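Local coordinates for protein arginine decarboxylase (Campylobacter jejuni subsp. jejuni, PDB 3NZP) that probably catalyses the decarboxylation of arginine to agmatine with pyridoxal 5'-phosphate as cofactor, an early step of polyamine biosynthesis, at residues V436-Q448 / R474-E488. Numbering follows the deposited sequence.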
loop_
_atom_site.group_PDB
_atom_site.type_symbol
_atom_site.label_atom_id
_atom_site.label_comp_id
_atom_site.label_asym_id
_atom_site.label_seq_id
_atom_site.Cartn_x
_atom_site.Cartn_y
_atom_site.Cartn_z
ATOM N N VAL B 436 -20.257 -16.340 9.626
ATOM C CA VAL B 436 -20.029 -17.101 8.400
ATOM C C VAL B 436 -19.882 -18.585 8.709
ATOM O O VAL B 436 -19.597 -18.968 9.841
ATOM C CB VAL B 436 -18.748 -16.647 7.676
ATOM C CG1 VAL B 436 -18.781 -15.153 7.430
ATOM C CG2 VAL B 436 -17.526 -17.028 8.501
ATOM N N GLN B 437 -20.077 -19.415 7.690
ATOM C CA GLN B 437 -19.951 -20.858 7.837
ATOM C C GLN B 437 -18.551 -21.217 8.322
ATOM O O GLN B 437 -18.390 -21.844 9.372
ATOM C CB GLN B 437 -20.217 -21.558 6.491
ATOM C CG GLN B 437 -21.688 -21.702 6.102
ATOM C CD GLN B 437 -22.418 -22.697 6.975
ATOM O OE1 GLN B 437 -22.391 -22.602 8.210
ATOM N NE2 GLN B 437 -23.082 -23.661 6.340
ATOM N N GLU B 438 -17.546 -20.814 7.545
ATOM C CA GLU B 438 -16.146 -21.085 7.861
ATOM C C GLU B 438 -15.204 -20.016 7.314
ATOM O O GLU B 438 -15.496 -19.360 6.316
ATOM C CB GLU B 438 -15.732 -22.450 7.302
ATOM C CG GLU B 438 -16.529 -23.608 7.853
ATOM C CD GLU B 438 -16.055 -24.935 7.325
ATOM O OE1 GLU B 438 -15.980 -25.081 6.087
ATOM O OE2 GLU B 438 -15.760 -25.831 8.144
ATOM N N ARG B 439 -14.067 -19.860 7.983
ATOM C CA ARG B 439 -13.046 -18.894 7.596
ATOM C C ARG B 439 -11.861 -19.682 7.062
ATOM O O ARG B 439 -11.200 -20.383 7.825
ATOM C CB ARG B 439 -12.611 -18.075 8.805
ATOM C CG ARG B 439 -13.623 -17.036 9.233
ATOM C CD ARG B 439 -14.262 -17.318 10.582
ATOM N NE ARG B 439 -14.123 -16.157 11.467
ATOM C CZ ARG B 439 -14.959 -15.839 12.455
ATOM N NH1 ARG B 439 -16.022 -16.594 12.706
ATOM N NH2 ARG B 439 -14.719 -14.765 13.201
ATOM N N TYR B 440 -11.606 -19.574 5.756
ATOM C CA TYR B 440 -10.500 -20.292 5.119
ATOM C C TYR B 440 -9.201 -19.504 5.184
ATOM O O TYR B 440 -9.104 -18.404 4.652
ATOM C CB TYR B 440 -10.818 -20.604 3.657
ATOM C CG TYR B 440 -12.021 -21.501 3.446
ATOM C CD1 TYR B 440 -13.302 -21.086 3.819
ATOM C CD2 TYR B 440 -11.882 -22.759 2.856
ATOM C CE1 TYR B 440 -14.414 -21.899 3.610
ATOM C CE2 TYR B 440 -12.985 -23.580 2.640
ATOM C CZ TYR B 440 -14.246 -23.141 3.020
ATOM O OH TYR B 440 -15.345 -23.941 2.798
ATOM N N LEU B 441 -8.205 -20.091 5.839
ATOM C CA LEU B 441 -6.897 -19.480 5.991
ATOM C C LEU B 441 -6.053 -19.829 4.767
ATOM O O LEU B 441 -5.672 -20.985 4.586
ATOM C CB LEU B 441 -6.241 -20.022 7.253
ATOM C CG LEU B 441 -4.860 -19.461 7.579
ATOM C CD1 LEU B 441 -5.007 -18.023 8.034
ATOM C CD2 LEU B 441 -4.201 -20.306 8.658
ATOM N N VAL B 442 -5.767 -18.831 3.932
ATOM C CA VAL B 442 -4.982 -19.050 2.717
ATOM C C VAL B 442 -3.531 -18.650 2.893
ATOM O O VAL B 442 -3.223 -17.593 3.441
ATOM C CB VAL B 442 -5.531 -18.254 1.516
ATOM C CG1 VAL B 442 -5.293 -19.029 0.228
ATOM C CG2 VAL B 442 -7.005 -17.956 1.705
ATOM N N ASN B 443 -2.647 -19.499 2.392
ATOM C CA ASN B 443 -1.215 -19.273 2.490
ATOM C C ASN B 443 -0.731 -18.173 1.556
ATOM O O ASN B 443 -0.132 -18.451 0.517
ATOM C CB ASN B 443 -0.465 -20.569 2.165
ATOM C CG ASN B 443 0.998 -20.513 2.554
ATOM O OD1 ASN B 443 1.762 -21.428 2.244
ATOM N ND2 ASN B 443 1.397 -19.440 3.245
ATOM N N PHE B 444 -0.998 -16.926 1.909
ATOM C CA PHE B 444 -0.541 -15.822 1.084
ATOM C C PHE B 444 -0.719 -14.554 1.887
ATOM O O PHE B 444 -1.139 -14.604 3.040
ATOM C CB PHE B 444 -1.335 -15.730 -0.219
ATOM C CG PHE B 444 -2.665 -15.076 -0.063
ATOM C CD1 PHE B 444 -3.625 -15.622 0.787
ATOM C CD2 PHE B 444 -2.960 -13.903 -0.748
ATOM C CE1 PHE B 444 -4.868 -15.008 0.958
ATOM C CE2 PHE B 444 -4.199 -13.276 -0.588
ATOM C CZ PHE B 444 -5.157 -13.832 0.269
ATOM N N SER B 445 -0.407 -13.416 1.281
ATOM C CA SER B 445 -0.537 -12.146 1.977
ATOM C C SER B 445 -1.475 -11.207 1.210
ATOM O O SER B 445 -1.275 -10.958 0.015
ATOM C CB SER B 445 0.856 -11.512 2.144
ATOM O OG SER B 445 0.823 -10.358 2.973
ATOM N N LEU B 446 -2.505 -10.705 1.900
ATOM C CA LEU B 446 -3.482 -9.779 1.309
ATOM C C LEU B 446 -2.923 -8.356 1.233
ATOM O O LEU B 446 -3.643 -7.411 0.914
ATOM C CB LEU B 446 -4.787 -9.767 2.122
ATOM C CG LEU B 446 -5.829 -10.845 1.789
ATOM C CD1 LEU B 446 -6.952 -10.822 2.809
ATOM C CD2 LEU B 446 -6.384 -10.608 0.393
ATOM N N PHE B 447 -1.640 -8.215 1.549
ATOM C CA PHE B 447 -0.967 -6.932 1.494
ATOM C C PHE B 447 0.143 -7.030 0.474
ATOM O O PHE B 447 0.544 -6.035 -0.117
ATOM C CB PHE B 447 -0.378 -6.566 2.854
ATOM C CG PHE B 447 -1.402 -6.109 3.849
ATOM C CD1 PHE B 447 -2.357 -6.996 4.340
ATOM C CD2 PHE B 447 -1.442 -4.779 4.266
ATOM C CE1 PHE B 447 -3.337 -6.566 5.228
ATOM C CE2 PHE B 447 -2.420 -4.338 5.153
ATOM C CZ PHE B 447 -3.372 -5.233 5.633
ATOM N N GLN B 448 0.638 -8.242 0.271
ATOM C CA GLN B 448 1.715 -8.457 -0.676
ATOM C C GLN B 448 1.228 -8.573 -2.109
ATOM O O GLN B 448 1.573 -7.742 -2.947
ATOM C CB GLN B 448 2.518 -9.706 -0.306
ATOM C CG GLN B 448 3.541 -10.132 -1.365
ATOM C CD GLN B 448 4.672 -9.122 -1.574
ATOM O OE1 GLN B 448 5.359 -9.150 -2.601
ATOM N NE2 GLN B 448 4.878 -8.243 -0.601
ATOM N N ARG B 474 -20.689 -23.539 1.886
ATOM C CA ARG B 474 -20.090 -22.904 3.051
ATOM C C ARG B 474 -19.886 -21.415 2.850
ATOM O O ARG B 474 -18.994 -21.009 2.104
ATOM C CB ARG B 474 -18.738 -23.559 3.342
ATOM C CG ARG B 474 -18.813 -24.933 3.982
ATOM C CD ARG B 474 -19.230 -24.818 5.432
ATOM N NE ARG B 474 -19.096 -26.080 6.149
ATOM C CZ ARG B 474 -19.269 -26.216 7.461
ATOM N NH1 ARG B 474 -19.126 -27.408 8.034
ATOM N NH2 ARG B 474 -19.582 -25.160 8.200
ATOM N N SER B 475 -20.704 -20.598 3.504
ATOM C CA SER B 475 -20.544 -19.152 3.379
ATOM C C SER B 475 -19.172 -18.832 3.964
ATOM O O SER B 475 -18.998 -18.777 5.179
ATOM C CB SER B 475 -21.641 -18.411 4.151
ATOM O OG SER B 475 -21.584 -18.692 5.535
ATOM N N ALA B 476 -18.199 -18.616 3.090
ATOM C CA ALA B 476 -16.833 -18.358 3.522
ATOM C C ALA B 476 -16.363 -16.907 3.568
ATOM O O ALA B 476 -16.969 -16.007 2.988
ATOM C CB ALA B 476 -15.884 -19.167 2.645
ATOM N N SER B 477 -15.263 -16.696 4.282
ATOM C CA SER B 477 -14.640 -15.385 4.394
ATOM C C SER B 477 -13.164 -15.690 4.569
ATOM O O SER B 477 -12.668 -15.797 5.687
ATOM C CB SER B 477 -15.189 -14.624 5.599
ATOM O OG SER B 477 -15.100 -15.406 6.770
ATOM N N ILE B 478 -12.474 -15.852 3.445
ATOM C CA ILE B 478 -11.050 -16.184 3.437
ATOM C C ILE B 478 -10.116 -15.106 3.969
ATOM O O ILE B 478 -10.238 -13.940 3.614
ATOM C CB ILE B 478 -10.571 -16.534 2.010
ATOM C CG1 ILE B 478 -10.754 -15.344 1.081
ATOM C CG2 ILE B 478 -11.388 -17.686 1.444
ATOM C CD1 ILE B 478 -10.430 -15.677 -0.357
ATOM N N TRP B 479 -9.184 -15.503 4.829
ATOM C CA TRP B 479 -8.219 -14.565 5.379
ATOM C C TRP B 479 -6.793 -15.113 5.272
ATOM O O TRP B 479 -6.579 -16.327 5.282
ATOM C CB TRP B 479 -8.565 -14.214 6.829
ATOM C CG TRP B 479 -8.700 -15.365 7.761
ATOM C CD1 TRP B 479 -7.902 -16.478 7.822
ATOM C CD2 TRP B 479 -9.614 -15.467 8.861
ATOM N NE1 TRP B 479 -8.257 -17.258 8.896
ATOM C CE2 TRP B 479 -9.303 -16.664 9.552
ATOM C CE3 TRP B 479 -10.661 -14.662 9.331
ATOM C CZ2 TRP B 479 -10.000 -17.074 10.696
ATOM C CZ3 TRP B 479 -11.354 -15.069 10.470
ATOM C CH2 TRP B 479 -11.019 -16.268 11.137
ATOM N N ASP B 480 -5.820 -14.215 5.142
ATOM C CA ASP B 480 -4.430 -14.623 5.009
ATOM C C ASP B 480 -3.737 -14.836 6.354
ATOM O O ASP B 480 -4.286 -14.517 7.409
ATOM C CB ASP B 480 -3.649 -13.591 4.191
ATOM C CG ASP B 480 -3.343 -12.328 4.977
ATOM O OD1 ASP B 480 -2.699 -11.412 4.410
ATOM O OD2 ASP B 480 -3.740 -12.250 6.163
ATOM N N ILE B 481 -2.524 -15.376 6.304
ATOM C CA ILE B 481 -1.749 -15.646 7.503
ATOM C C ILE B 481 -1.037 -14.392 7.983
ATOM O O ILE B 481 0.138 -14.192 7.709
ATOM C CB ILE B 481 -0.718 -16.746 7.240
ATOM C CG1 ILE B 481 0.071 -16.406 5.968
ATOM C CG2 ILE B 481 -1.424 -18.090 7.104
ATOM C CD1 ILE B 481 1.315 -17.259 5.725
ATOM N N THR B 482 -1.761 -13.538 8.695
ATOM C CA THR B 482 -1.191 -12.304 9.214
ATOM C C THR B 482 -1.867 -11.927 10.527
ATOM O O THR B 482 -3.065 -12.162 10.711
ATOM C CB THR B 482 -1.367 -11.142 8.211
ATOM O OG1 THR B 482 -0.666 -11.445 6.998
ATOM C CG2 THR B 482 -0.809 -9.849 8.784
ATOM N N CYS B 483 -1.092 -11.353 11.443
ATOM C CA CYS B 483 -1.621 -10.932 12.738
ATOM C C CYS B 483 -2.744 -9.926 12.502
ATOM O O CYS B 483 -3.893 -10.133 12.924
ATOM C CB CYS B 483 -0.520 -10.273 13.569
ATOM S SG CYS B 483 0.958 -11.260 13.717
ATOM N N ASP B 484 -2.381 -8.844 11.814
ATOM C CA ASP B 484 -3.298 -7.763 11.478
ATOM C C ASP B 484 -4.626 -8.292 10.974
ATOM O O ASP B 484 -4.699 -8.949 9.936
ATOM C CB ASP B 484 -2.677 -6.843 10.418
ATOM C CG ASP B 484 -3.659 -5.797 9.898
ATOM O OD1 ASP B 484 -4.259 -5.071 10.718
ATOM O OD2 ASP B 484 -3.825 -5.697 8.664
ATOM N N SER B 485 -5.678 -7.997 11.724
ATOM C CA SER B 485 -7.011 -8.435 11.363
ATOM C C SER B 485 -7.479 -7.710 10.108
ATOM O O SER B 485 -8.424 -8.143 9.458
ATOM C CB SER B 485 -7.988 -8.170 12.517
ATOM O OG SER B 485 -8.084 -6.787 12.816
ATOM N N ASP B 486 -6.814 -6.614 9.757
ATOM C CA ASP B 486 -7.204 -5.858 8.577
ATOM C C ASP B 486 -6.753 -6.585 7.308
ATOM O O ASP B 486 -6.788 -6.035 6.207
ATOM C CB ASP B 486 -6.607 -4.444 8.640
ATOM C CG ASP B 486 -7.535 -3.387 8.044
ATOM O OD1 ASP B 486 -7.815 -3.451 6.827
ATOM O OD2 ASP B 486 -7.987 -2.492 8.794
ATOM N N GLY B 487 -6.340 -7.835 7.470
ATOM C CA GLY B 487 -5.898 -8.611 6.330
ATOM C C GLY B 487 -6.783 -9.813 6.065
ATOM O O GLY B 487 -6.342 -10.954 6.162
ATOM N N GLU B 488 -8.043 -9.570 5.732
ATOM C CA GLU B 488 -8.945 -10.673 5.459
ATOM C C GLU B 488 -10.080 -10.244 4.547
ATOM O O GLU B 488 -10.577 -9.130 4.656
ATOM C CB GLU B 488 -9.524 -11.236 6.763
ATOM C CG GLU B 488 -10.393 -10.266 7.549
ATOM C CD GLU B 488 -11.074 -10.920 8.748
ATOM O OE1 GLU B 488 -11.949 -11.792 8.536
ATOM O OE2 GLU B 488 -10.734 -10.561 9.900
#
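Two backbone hydrogen bonds join Tyr440 and Val442 to Trp479: Trp479 N gives to Tyr440 O (2.9 Å), and Val442 N gives to Trp479 O (3.0 Å). The two strands run parallel here, and Trp479 bonds to the residues flanking its bridge partner Leu441. Toward Gln437 the pairing thins to weak bonds, but Gln437 N also reaches the hydroxyl Ser475 OG at 2.7 Å. Beyond the strand, Asp480 OD1 accepts from Leu446 N in an almost straight bond (2.6 Å, 177° at the hydrogen), met on the anti side of the carboxylate; chi1 of 75° sets that group between its own backbone N and carbonyl carbon and turns it toward the backbone of Leu446.

The Glu438 carboxylate stacks on one face of the Arg474 guanidinium, planes 11° apart. Glu438 OE1 is 3.3 Å from Arg474 NE, a salt bridge by charge alone since no N-H points at the oxygen; Arg474 NH1 has a second acid in Asp501.

The pairing belongs to the mixed sheet of the class-II decarboxylase fold, separate from the cofactor-binding barrel; strand 330-341 flanks 438-442 antiparallel. Past Trp479 the chain leads to Cys483, the predicted proton donor, which touches a bound PLP and packs on Gly133 of the second subunit.

Arg439 CB makes a CH-pi contact over the six-membered ring of Trp479, 3.4 Å from its centroid, while Leu441 CD1 meets the indole edge at CD1. Phe204 of the second subunit packs edge-to-face with the same indole. Asp480 CB makes a second, off-centre CH-pi contact with the Phe444 ring, and Phe447 turns its ring edge to Gly487 CA (3.5 Å from Phe447 CE1) in the Asp484-Gly487 type I turn.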